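Local coordinates for TonB-dependent siderophore receptor (Pseudomonas aeruginosa 39016, PDB 5NEC), which probably imports iron-loaded siderophores, and siderophore-drug conjugates that mimic them, across the outer membrane using energy relayed through TonB, at residues Asp318-Ile323 with Gly386-Asn391; Pro245-Ser250 with Lys259-Asp264; Gly355-Ser360 with Ile441-Gln446; Arg75-Ile80 with Val129-Asn134. All coordinates share one frame; numbering follows the deposited sequence.

Interaction 1 of 4, residues Asp318-Ile323 with Gly386-Asn391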
loop_
_atom_site.group_PDB
_atom_site.type_symbol
_atom_site.label_atom_id
_atom_site.label_comp_id
_atom_site.label_asym_id
_atom_site.label_seq_id
_atom_site.Cartn_x
_atom_site.Cartn_y
_atom_site.Cartn_z
ATOM N N ASP A 318 18.015 -19.820 3.521
ATOM C CA ASP A 318 18.014 -19.685 2.046
ATOM C C ASP A 318 18.120 -20.993 1.230
ATOM O O ASP A 318 18.951 -21.121 0.330
ATOM C CB ASP A 318 19.041 -18.623 1.591
ATOM C CG ASP A 318 18.495 -17.172 1.691
ATOM O OD1 ASP A 318 17.600 -16.867 2.530
ATOM O OD2 ASP A 318 18.989 -16.313 0.917
ATOM N N SER A 319 17.233 -21.938 1.553
ATOM C CA SER A 319 17.028 -23.178 0.768
ATOM C C SER A 319 18.256 -24.086 0.652
ATOM O O SER A 319 18.435 -24.799 -0.322
ATOM C CB SER A 319 16.474 -22.839 -0.617
ATOM O OG SER A 319 15.344 -21.998 -0.489
ATOM N N GLN A 320 19.095 -24.043 1.678
ATOM C CA GLN A 320 20.302 -24.850 1.740
ATOM C C GLN A 320 20.031 -26.278 2.237
ATOM O O GLN A 320 20.894 -27.120 2.161
ATOM C CB GLN A 320 21.356 -24.154 2.627
ATOM C CG GLN A 320 21.944 -22.893 2.022
ATOM C CD GLN A 320 22.436 -23.125 0.595
ATOM O OE1 GLN A 320 23.192 -24.059 0.325
ATOM N NE2 GLN A 320 21.986 -22.299 -0.316
ATOM N N GLY A 321 18.843 -26.530 2.768
ATOM C CA GLY A 321 18.474 -27.845 3.231
ATOM C C GLY A 321 18.934 -28.183 4.633
ATOM O O GLY A 321 18.672 -29.285 5.088
ATOM N N ASN A 322 19.554 -27.234 5.347
ATOM C CA ASN A 322 19.953 -27.456 6.753
ATOM C C ASN A 322 18.765 -27.734 7.677
ATOM O O ASN A 322 18.934 -28.385 8.704
ATOM C CB ASN A 322 20.718 -26.266 7.327
ATOM C CG ASN A 322 21.928 -25.886 6.505
ATOM O OD1 ASN A 322 22.751 -26.730 6.187
ATOM N ND2 ASN A 322 22.052 -24.601 6.170
ATOM N N ILE A 323 17.584 -27.215 7.340
ATOM C CA ILE A 323 16.371 -27.463 8.134
ATOM C C ILE A 323 16.009 -28.939 8.248
ATOM O O ILE A 323 15.432 -29.346 9.260
ATOM C CB ILE A 323 15.129 -26.659 7.649
ATOM C CG1 ILE A 323 14.743 -27.003 6.193
ATOM C CG2 ILE A 323 15.385 -25.162 7.828
ATOM C CD1 ILE A 323 13.430 -26.394 5.756
ATOM N N GLY A 386 31.332 -25.533 4.420
ATOM C CA GLY A 386 30.911 -25.087 3.084
ATOM C C GLY A 386 30.239 -23.716 3.031
ATOM O O GLY A 386 29.290 -23.546 2.264
ATOM N N SER A 387 30.703 -22.771 3.863
ATOM C CA SER A 387 30.159 -21.376 3.945
ATOM C C SER A 387 28.757 -21.204 4.559
ATOM O O SER A 387 28.558 -20.365 5.440
ATOM C CB SER A 387 30.203 -20.671 2.570
ATOM O OG SER A 387 31.425 -20.931 1.894
ATOM N N ASN A 388 27.792 -22.002 4.106
ATOM C CA ASN A 388 26.368 -21.809 4.453
ATOM C C ASN A 388 25.658 -23.106 4.917
ATOM O O ASN A 388 24.424 -23.156 4.932
ATOM C CB ASN A 388 25.640 -21.213 3.239
ATOM C CG ASN A 388 25.789 -22.059 1.991
ATOM O OD1 ASN A 388 26.182 -23.217 2.051
ATOM N ND2 ASN A 388 25.451 -21.488 0.854
ATOM N N LYS A 389 26.426 -24.133 5.311
ATOM C CA LYS A 389 25.855 -25.394 5.807
ATOM C C LYS A 389 25.994 -25.500 7.319
ATOM O O LYS A 389 26.937 -24.970 7.901
ATOM C CB LYS A 389 26.518 -26.598 5.127
ATOM C CG LYS A 389 26.421 -26.600 3.603
ATOM C CD LYS A 389 24.970 -26.726 3.174
ATOM C CE LYS A 389 24.835 -26.961 1.677
ATOM N NZ LYS A 389 25.125 -25.726 0.893
ATOM N N CYS A 390 25.048 -26.213 7.925
ATOM C CA CYS A 390 24.836 -26.271 9.383
ATOM C C CYS A 390 24.331 -27.647 9.771
ATOM O O CYS A 390 23.704 -28.323 8.974
ATOM C CB CYS A 390 23.717 -25.323 9.839
ATOM S SG CYS A 390 24.031 -23.598 9.630
ATOM N N ASN A 391 24.540 -27.991 11.031
ATOM C CA ASN A 391 23.908 -29.166 11.645
ATOM C C ASN A 391 23.922 -28.882 13.162
ATOM O O ASN A 391 24.519 -27.885 13.593
ATOM C CB ASN A 391 24.658 -30.466 11.269
ATOM C CG ASN A 391 26.116 -30.425 11.641
ATOM O OD1 ASN A 391 26.475 -30.161 12.797
ATOM N ND2 ASN A 391 26.982 -30.628 10.662
#
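N322 and C390 mark the closest approach of the two backbones, their CA atoms 5.7 Å apart. Segment 318-323 turns into a short 3-10 segment at N322, whereas 386-391 has no regular structure, and side-chain amides do the work of joining the two. The amide of N322 takes hold of the other segment on both sides of K389. Its ND2 donates to N388 O at 3.0 Å, with an N-H...O angle of 162°; the donor meets a lone pair in the carbonyl plane, and the acceptor lies almost in the plane of the N322 amide. Its OD1 accepts a weak bond from C390 N at 2.9 Å. ND2 also donates to D317 OD1, so this buried group is fixed from a second direction. The pairing ties the loop that leads into strand 327-354 to the loop that follows its neighbour 357-379, in the 22-stranded barrel known from TonB-dependent receptors, probably on its extracellular side. A disulfide from C390 to C403 tethers the second loop, and W329 of strand 327-354 packs against Q320, N322 and N388. Further out, the amides of Q320 and N388 stack with their planes 24° apart, Q320 CD lying 3.4 Å from N388 ND2. K389 is bent at its second and fourth torsions, and the last of these (chi4 -73°) turns NZ toward the stacked pair. There NZ donates to Q320 OE1 at 2.6 Å, in the carbonyl plane, and to N388 OD1 at 3.0 Å, there tilted out of the N388 carbonyl plane, so that one ammonium group bridges both amides.

Interaction 2 of 4, residues Pro245-Ser250 with Lys259-Asp264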
loop_
_atom_site.group_PDB
_atom_site.type_symbol
_atom_site.label_atom_id
_atom_site.label_comp_id
_atom_site.label_asym_id
_atom_site.label_seq_id
_atom_site.Cartn_x
_atom_site.Cartn_y
_atom_site.Cartn_z
ATOM N N PRO A 245 11.090 -20.153 7.379
ATOM C CA PRO A 245 11.498 -20.809 6.136
ATOM C C PRO A 245 10.430 -21.752 5.548
ATOM O O PRO A 245 9.623 -22.342 6.284
ATOM C CB PRO A 245 12.735 -21.621 6.552
ATOM C CG PRO A 245 12.577 -21.839 8.013
ATOM C CD PRO A 245 11.826 -20.664 8.547
ATOM N N TYR A 246 10.437 -21.863 4.221
ATOM C CA TYR A 246 9.721 -22.925 3.526
ATOM C C TYR A 246 10.356 -24.268 3.890
ATOM O O TYR A 246 11.586 -24.387 3.991
ATOM C CB TYR A 246 9.783 -22.759 1.995
ATOM C CG TYR A 246 9.056 -21.558 1.466
ATOM C CD1 TYR A 246 7.711 -21.342 1.770
ATOM C CD2 TYR A 246 9.701 -20.627 0.640
ATOM C CE1 TYR A 246 7.039 -20.223 1.282
ATOM C CE2 TYR A 246 9.023 -19.517 0.141
ATOM C CZ TYR A 246 7.700 -19.317 0.465
ATOM O OH TYR A 246 7.015 -18.221 -0.018
ATOM N N ALA A 247 9.508 -25.276 4.092
ATOM C CA ALA A 247 9.973 -26.672 4.144
ATOM C C ALA A 247 10.663 -26.961 2.817
ATOM O O ALA A 247 10.335 -26.322 1.807
ATOM C CB ALA A 247 8.814 -27.636 4.383
ATOM N N LYS A 248 11.664 -27.838 2.832
ATOM C CA LYS A 248 12.403 -28.150 1.616
ATOM C C LYS A 248 12.382 -29.667 1.364
ATOM O O LYS A 248 13.234 -30.418 1.857
ATOM C CB LYS A 248 13.830 -27.588 1.682
ATOM C CG LYS A 248 14.589 -27.639 0.348
ATOM C CD LYS A 248 16.089 -27.681 0.576
ATOM C CE LYS A 248 16.871 -28.259 -0.594
ATOM N NZ LYS A 248 16.556 -27.528 -1.836
ATOM N N SER A 249 11.381 -30.091 0.598
ATOM C CA SER A 249 11.160 -31.501 0.297
ATOM C C SER A 249 11.982 -31.907 -0.918
ATOM O O SER A 249 12.125 -31.142 -1.877
ATOM C CB SER A 249 9.681 -31.755 0.013
ATOM O OG SER A 249 8.890 -31.202 1.044
ATOM N N SER A 250 12.523 -33.123 -0.865
ATOM C CA SER A 250 13.264 -33.697 -1.984
ATOM C C SER A 250 12.485 -33.691 -3.307
ATOM O O SER A 250 13.093 -33.517 -4.358
ATOM C CB SER A 250 13.680 -35.125 -1.645
ATOM O OG SER A 250 12.529 -35.899 -1.335
ATOM N N LYS A 259 5.402 -25.339 1.595
ATOM C CA LYS A 259 4.851 -24.281 2.417
ATOM C C LYS A 259 5.717 -24.078 3.700
ATOM O O LYS A 259 6.622 -24.863 3.957
ATOM C CB LYS A 259 3.398 -24.616 2.751
ATOM C CG LYS A 259 3.218 -25.868 3.595
ATOM C CD LYS A 259 1.775 -25.979 4.059
ATOM C CE LYS A 259 1.600 -26.982 5.183
ATOM N NZ LYS A 259 0.580 -26.448 6.145
ATOM N N PRO A 260 5.449 -23.013 4.489
ATOM C CA PRO A 260 6.332 -22.767 5.629
ATOM C C PRO A 260 6.401 -23.926 6.596
ATOM O O PRO A 260 5.414 -24.589 6.803
ATOM C CB PRO A 260 5.705 -21.541 6.308
ATOM C CG PRO A 260 5.039 -20.825 5.200
ATOM C CD PRO A 260 4.495 -21.908 4.310
ATOM N N VAL A 261 7.570 -24.162 7.167
ATOM C CA VAL A 261 7.707 -25.166 8.240
ATOM C C VAL A 261 6.763 -24.856 9.409
ATOM O O VAL A 261 6.392 -23.716 9.612
ATOM C CB VAL A 261 9.152 -25.329 8.743
ATOM C CG1 VAL A 261 10.056 -25.806 7.613
ATOM C CG2 VAL A 261 9.686 -24.038 9.353
ATOM N N ASN A 262 6.361 -25.889 10.137
ATOM C CA ASN A 262 5.549 -25.747 11.330
ATOM C C ASN A 262 6.450 -25.807 12.567
ATOM O O ASN A 262 6.929 -26.860 12.944
ATOM C CB ASN A 262 4.459 -26.807 11.366
ATOM C CG ASN A 262 3.444 -26.568 12.470
ATOM O OD1 ASN A 262 2.984 -25.443 12.686
ATOM N ND2 ASN A 262 3.088 -27.634 13.186
ATOM N N VAL A 263 6.687 -24.648 13.165
ATOM C CA VAL A 263 7.510 -24.488 14.355
ATOM C C VAL A 263 6.728 -23.643 15.354
ATOM O O VAL A 263 5.619 -23.201 15.069
ATOM C CB VAL A 263 8.865 -23.815 14.017
ATOM C CG1 VAL A 263 9.715 -24.718 13.116
ATOM C CG2 VAL A 263 8.687 -22.439 13.378
ATOM N N ASP A 264 7.275 -23.417 16.539
ATOM C CA ASP A 264 6.567 -22.607 17.527
ATOM C C ASP A 264 6.254 -21.219 16.954
ATOM O O ASP A 264 7.011 -20.673 16.140
ATOM C CB ASP A 264 7.374 -22.500 18.817
ATOM C CG ASP A 264 7.359 -23.798 19.632
ATOM O OD1 ASP A 264 6.694 -24.797 19.232
ATOM O OD2 ASP A 264 8.013 -23.821 20.697
#
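The first torsion of V261 (chi1 -62°) sets CG1 anti to its own carbonyl carbon, against A247, and leaves CG2 in the crowded position between backbone N and carbonyl carbon, facing P245. Y246, with CG likewise anti to its carbonyl carbon (chi1 -67°), has its ring turned to the opposing K259-P260 peptide. These groups meet around a single beta bridge, Y246 with P260, formed inside one long loop between strands 244-245 and 276-291 of the receptor's barrel. The CA atoms of the bridged pair are only 4.0 Å apart. Two nearly straight backbone bonds flank the pair: V261 N to P245 O and A247 N to K259 O, each 2.9 Å. P245 O is used twice, since P260 CA also approaches it at 3.4 Å in a CA-H...O contact. The backbone of Y246 is also hydrogen-bonded to that of H715. Outside the two segments, P260 rests on F708 and V675, and Y246 OH bonds to Y712 O, so the folded-back loop leans on other parts of the barrel. Apolar contacts fill the margins: P245 CG is 3.9 Å from V261 CG2, and V261 CG1 is 3.6 Å from A247 CA. The tyrosine ring meets the other segment edge-on, with the K259 carbonyl carbon and P260 N in its plane, and Y246 CD1 lies 4.1 Å from P260 CD.

Interaction 3 of 4, residues Gly355-Ser360 with Ile441-Gln446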
loop_
_atom_site.group_PDB
_atom_site.type_symbol
_atom_site.label_atom_id
_atom_site.label_comp_id
_atom_site.label_asym_id
_atom_site.label_seq_id
_atom_site.Cartn_x
_atom_site.Cartn_y
_atom_site.Cartn_z
ATOM N N GLY A 355 -21.054 20.849 -29.485
ATOM C CA GLY A 355 -22.164 20.067 -30.028
ATOM C C GLY A 355 -23.302 19.826 -29.044
ATOM O O GLY A 355 -23.968 18.774 -29.105
ATOM N N GLY A 356 -23.516 20.770 -28.123
ATOM C CA GLY A 356 -24.549 20.625 -27.106
ATOM C C GLY A 356 -24.186 19.755 -25.909
ATOM O O GLY A 356 -25.041 19.526 -25.037
ATOM N N PHE A 357 -22.946 19.250 -25.846
ATOM C CA PHE A 357 -22.547 18.325 -24.787
ATOM C C PHE A 357 -21.575 19.031 -23.851
ATOM O O PHE A 357 -20.744 19.824 -24.270
ATOM C CB PHE A 357 -21.901 17.055 -25.358
ATOM C CG PHE A 357 -22.639 16.442 -26.518
ATOM C CD1 PHE A 357 -23.917 15.890 -26.379
ATOM C CD2 PHE A 357 -22.062 16.468 -27.774
ATOM C CE1 PHE A 357 -24.582 15.360 -27.482
ATOM C CE2 PHE A 357 -22.713 15.909 -28.874
ATOM C CZ PHE A 357 -23.980 15.365 -28.729
ATOM N N LYS A 358 -21.670 18.725 -22.567
ATOM C CA LYS A 358 -20.683 19.128 -21.596
ATOM C C LYS A 358 -19.445 18.232 -21.744
ATOM O O LYS A 358 -19.567 17.009 -21.894
ATOM C CB LYS A 358 -21.248 18.942 -20.195
ATOM C CG LYS A 358 -20.438 19.606 -19.091
ATOM C CD LYS A 358 -20.939 19.159 -17.741
ATOM C CE LYS A 358 -20.229 19.902 -16.637
ATOM N NZ LYS A 358 -20.721 19.459 -15.301
ATOM N N ASN A 359 -18.266 18.855 -21.678
ATOM C CA ASN A 359 -16.997 18.153 -21.662
ATOM C C ASN A 359 -16.291 18.498 -20.348
ATOM O O ASN A 359 -15.766 19.600 -20.214
ATOM C CB ASN A 359 -16.131 18.598 -22.832
ATOM C CG ASN A 359 -16.644 18.110 -24.171
ATOM O OD1 ASN A 359 -17.710 18.550 -24.657
ATOM N ND2 ASN A 359 -15.894 17.221 -24.790
ATOM N N SER A 360 -16.294 17.560 -19.397
ATOM C CA SER A 360 -15.537 17.697 -18.165
ATOM C C SER A 360 -14.164 17.075 -18.385
ATOM O O SER A 360 -14.055 15.861 -18.590
ATOM C CB SER A 360 -16.273 17.034 -17.017
ATOM O OG SER A 360 -17.491 17.728 -16.812
ATOM N N ILE A 441 -17.640 13.172 -21.606
ATOM C CA ILE A 441 -18.670 13.851 -22.390
ATOM C C ILE A 441 -20.038 13.339 -21.956
ATOM O O ILE A 441 -20.280 12.140 -22.020
ATOM C CB ILE A 441 -18.451 13.601 -23.899
ATOM C CG1 ILE A 441 -16.963 13.831 -24.255
ATOM C CG2 ILE A 441 -19.381 14.477 -24.702
ATOM C CD1 ILE A 441 -16.596 13.678 -25.714
ATOM N N ASP A 442 -20.915 14.221 -21.481
ATOM C CA ASP A 442 -22.324 13.849 -21.220
ATOM C C ASP A 442 -23.076 13.995 -22.514
ATOM O O ASP A 442 -23.308 15.116 -22.965
ATOM C CB ASP A 442 -22.999 14.748 -20.187
ATOM C CG ASP A 442 -22.410 14.620 -18.814
ATOM O OD1 ASP A 442 -22.061 13.486 -18.411
ATOM O OD2 ASP A 442 -22.307 15.665 -18.124
ATOM N N LEU A 443 -23.442 12.867 -23.120
ATOM C CA LEU A 443 -24.211 12.867 -24.367
ATOM C C LEU A 443 -25.674 13.250 -24.085
ATOM O O LEU A 443 -26.227 14.110 -24.755
ATOM C CB LEU A 443 -24.092 11.518 -25.082
ATOM C CG LEU A 443 -22.656 11.124 -25.472
ATOM C CD1 LEU A 443 -22.622 9.712 -26.044
ATOM C CD2 LEU A 443 -22.038 12.100 -26.459
ATOM N N ASN A 444 -26.277 12.594 -23.098
ATOM C CA ASN A 444 -27.552 13.016 -22.483
ATOM C C ASN A 444 -27.553 12.505 -21.041
ATOM O O ASN A 444 -26.509 12.067 -20.564
ATOM C CB ASN A 444 -28.777 12.529 -23.288
ATOM C CG ASN A 444 -28.812 11.018 -23.480
ATOM O OD1 ASN A 444 -28.387 10.231 -22.621
ATOM N ND2 ASN A 444 -29.335 10.604 -24.622
ATOM N N GLU A 445 -28.684 12.545 -20.339
ATOM C CA GLU A 445 -28.692 12.052 -18.946
ATOM C C GLU A 445 -28.529 10.518 -18.804
ATOM O O GLU A 445 -28.249 10.052 -17.704
ATOM C CB GLU A 445 -29.901 12.590 -18.131
ATOM C CG GLU A 445 -31.277 12.005 -18.448
ATOM C CD GLU A 445 -32.058 12.836 -19.455
ATOM O OE1 GLU A 445 -31.487 13.185 -20.517
ATOM O OE2 GLU A 445 -33.249 13.135 -19.190
ATOM N N GLN A 446 -28.694 9.754 -19.891
ATOM C CA GLN A 446 -28.429 8.298 -19.889
ATOM C C GLN A 446 -27.076 7.829 -20.447
ATOM O O GLN A 446 -26.738 6.680 -20.259
ATOM C CB GLN A 446 -29.525 7.522 -20.639
ATOM C CG GLN A 446 -30.863 7.473 -19.926
ATOM C CD GLN A 446 -31.911 8.238 -20.688
ATOM O OE1 GLN A 446 -32.281 9.363 -20.332
ATOM N NE2 GLN A 446 -32.381 7.639 -21.776
#
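D442 N donates to K358 O at 3.1 Å with an N-H...O angle of 151°, the one backbone hydrogen bond between the two segments. The same oxygen receives a CA-H...O contact from I441 CA at 3.3 Å. N359 and I441 then form an antiparallel non-hydrogen-bonded pair. Strands 357-379 and 426-444 are neighbours in the wall of the TonB-dependent receptor barrel, and the pairing sits where 357-379 emerges from its turn after strand 327-354 and 426-444 runs into a separate turn before strand 447-464, probably at the periplasmic rim. The apolar contacts centre on F357 and I441. L443 CD2 stands over the centre of the F357 ring in a CH-pi contact, 4.2 Å from the centroid and 8° off the normal, while G355 O lies toward the rim of the opposite face. F357 CB also packs on I441 CG2 at 3.7 Å. Polar side chains contribute less directly. K358 and D442 run side by side, pointing the same way, but K358 NZ stays 5.0 Å from D442 OD2; any attraction is at long range. N359 ND2 bonds to D439 OD2 and lies 3.6 Å from I441 CG1. Beyond the pairing, N444 OD1 accepts from Q446 N in an Asx turn.

Interaction 4 of 4, residues Arg75-Ile80 with Val129-Asn134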
loop_
_atom_site.group_PDB
_atom_site.type_symbol
_atom_site.label_atom_id
_atom_site.label_comp_id
_atom_site.label_asym_id
_atom_site.label_seq_id
_atom_site.Cartn_x
_atom_site.Cartn_y
_atom_site.Cartn_z
ATOM N N ARG A 75 -6.236 -4.491 4.154
ATOM C CA ARG A 75 -6.893 -5.777 4.392
ATOM C C ARG A 75 -8.407 -5.736 4.128
ATOM O O ARG A 75 -9.001 -6.768 3.836
ATOM C CB ARG A 75 -6.588 -6.318 5.801
ATOM C CG ARG A 75 -7.511 -5.883 6.944
ATOM C CD ARG A 75 -6.880 -6.211 8.299
ATOM N NE ARG A 75 -7.766 -6.000 9.449
ATOM C CZ ARG A 75 -7.876 -4.883 10.182
ATOM N NH1 ARG A 75 -7.191 -3.764 9.915
ATOM N NH2 ARG A 75 -8.713 -4.882 11.211
ATOM N N THR A 76 -9.011 -4.539 4.222
ATOM C CA THR A 76 -10.430 -4.322 3.883
ATOM C C THR A 76 -10.779 -4.364 2.387
ATOM O O THR A 76 -11.938 -4.402 2.048
ATOM C CB THR A 76 -10.956 -2.974 4.463
ATOM O OG1 THR A 76 -10.111 -1.887 4.050
ATOM C CG2 THR A 76 -11.017 -3.021 5.968
ATOM N N VAL A 77 -9.794 -4.326 1.505
ATOM C CA VAL A 77 -10.034 -4.391 0.070
ATOM C C VAL A 77 -9.418 -5.682 -0.457
ATOM O O VAL A 77 -8.191 -5.788 -0.551
ATOM C CB VAL A 77 -9.421 -3.179 -0.655
ATOM C CG1 VAL A 77 -9.667 -3.278 -2.154
ATOM C CG2 VAL A 77 -10.017 -1.894 -0.097
ATOM N N PRO A 78 -10.260 -6.653 -0.842
ATOM C CA PRO A 78 -9.758 -7.988 -1.191
ATOM C C PRO A 78 -8.962 -8.007 -2.477
ATOM O O PRO A 78 -9.178 -7.181 -3.357
ATOM C CB PRO A 78 -11.044 -8.797 -1.367
ATOM C CG PRO A 78 -12.024 -7.790 -1.897
ATOM C CD PRO A 78 -11.689 -6.497 -1.199
ATOM N N GLY A 79 -8.038 -8.955 -2.576
ATOM C CA GLY A 79 -7.197 -9.116 -3.782
ATOM C C GLY A 79 -5.951 -8.232 -3.883
ATOM O O GLY A 79 -5.305 -8.189 -4.934
ATOM N N ILE A 80 -5.628 -7.509 -2.820
ATOM C CA ILE A 80 -4.410 -6.703 -2.765
ATOM C C ILE A 80 -3.484 -7.464 -1.839
ATOM O O ILE A 80 -3.760 -7.565 -0.650
ATOM C CB ILE A 80 -4.665 -5.272 -2.224
ATOM C CG1 ILE A 80 -5.752 -4.586 -3.057
ATOM C CG2 ILE A 80 -3.381 -4.444 -2.240
ATOM C CD1 ILE A 80 -5.927 -3.134 -2.721
ATOM N N VAL A 129 -8.173 3.147 -4.227
ATOM C CA VAL A 129 -7.652 1.986 -4.953
ATOM C C VAL A 129 -8.275 1.908 -6.344
ATOM O O VAL A 129 -9.439 1.595 -6.471
ATOM C CB VAL A 129 -7.956 0.668 -4.190
ATOM C CG1 VAL A 129 -7.192 -0.513 -4.795
ATOM C CG2 VAL A 129 -7.599 0.816 -2.715
ATOM N N SER A 130 -7.490 2.192 -7.377
ATOM C CA SER A 130 -7.886 1.935 -8.773
ATOM C C SER A 130 -7.425 0.550 -9.183
ATOM O O SER A 130 -6.231 0.274 -9.188
ATOM C CB SER A 130 -7.243 2.956 -9.702
ATOM O OG SER A 130 -7.937 4.173 -9.602
ATOM N N LYS A 131 -8.361 -0.315 -9.547
ATOM C CA LYS A 131 -8.025 -1.722 -9.807
ATOM C C LYS A 131 -7.580 -1.997 -11.244
ATOM O O LYS A 131 -6.771 -2.875 -11.468
ATOM C CB LYS A 131 -9.167 -2.631 -9.367
ATOM C CG LYS A 131 -9.564 -2.379 -7.915
ATOM C CD LYS A 131 -9.721 -3.651 -7.106
ATOM C CE LYS A 131 -10.677 -3.446 -5.935
ATOM N NZ LYS A 131 -10.985 -4.747 -5.267
ATOM N N GLY A 132 -8.078 -1.239 -12.206
ATOM C CA GLY A 132 -7.565 -1.296 -13.570
ATOM C C GLY A 132 -6.811 -0.015 -13.844
ATOM O O GLY A 132 -6.690 0.832 -12.955
ATOM N N PRO A 133 -6.315 0.152 -15.083
ATOM C CA PRO A 133 -5.505 1.339 -15.399
ATOM C C PRO A 133 -6.293 2.655 -15.403
ATOM O O PRO A 133 -7.539 2.650 -15.471
ATOM C CB PRO A 133 -4.956 1.028 -16.792
ATOM C CG PRO A 133 -5.975 0.112 -17.383
ATOM C CD PRO A 133 -6.476 -0.736 -16.253
ATOM N N ASN A 134 -5.542 3.756 -15.313
ATOM C CA ASN A 134 -6.077 5.117 -15.304
ATOM C C ASN A 134 -4.998 6.085 -15.853
ATOM O O ASN A 134 -4.053 6.432 -15.137
ATOM C CB ASN A 134 -6.509 5.490 -13.874
ATOM C CG ASN A 134 -7.249 6.822 -13.789
ATOM O OD1 ASN A 134 -7.372 7.558 -14.760
ATOM N ND2 ASN A 134 -7.731 7.143 -12.592
#
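K131 stretches from just after strand 124-130 to V77 and P78, joining two parts of the plug domain, the globular unit that fills the barrel in TonB-dependent receptors. From CB the chain sets out across the line between the segments rather than straight at its partners; CG stands anti to the carbonyl carbon (chi1 -54°), and a bend at chi2 (-133°) redirects CD. The side chain touches T55 of the adjoining strand 54-57 on the way, and also R98. CE is the first atom to meet segment 75-80, at 3.9 Å from V77 CG1. NZ comes closer to the same methyl, 3.7 Å away, and lies 3.6 Å from P78 O, too long for a hydrogen bond though the carbonyl may still stabilise the charge. P78 itself turns to S640 and S642 of the barrel wall, so this loop lies between plug sheet and barrel. The rest of the contact is aliphatic. V77 CG2 and V129 CG2 approach loosely at 4.5 Å, with V77 also resting on T55 and V57. I80 and V129 reach toward each other tip to tip, I80 CD1 meeting V129 CG1 at 3.6 Å.

Overall arrangement
Place in the fold sets the chemistry of these four contacts. Interaction 4 is the buried one, in the plug about 10 Å from the chain's centre, and relies on aliphatic packing. The others belong to the barrel. Interactions 1 and 2, both partly buried, lie on the same side of the centre and touch, I323 CD1 packing on Y246 O at 3.2 Å; yet one is held largely by side-chain amides and a lysine, the other by backbone bonds around prolines. Interaction 3, a surface contact about 67 Å from interaction 1 between centres, pairs regular strands. Strand 357-379 runs from one toward the other: it starts within 355-360, and 386-391 follows its end.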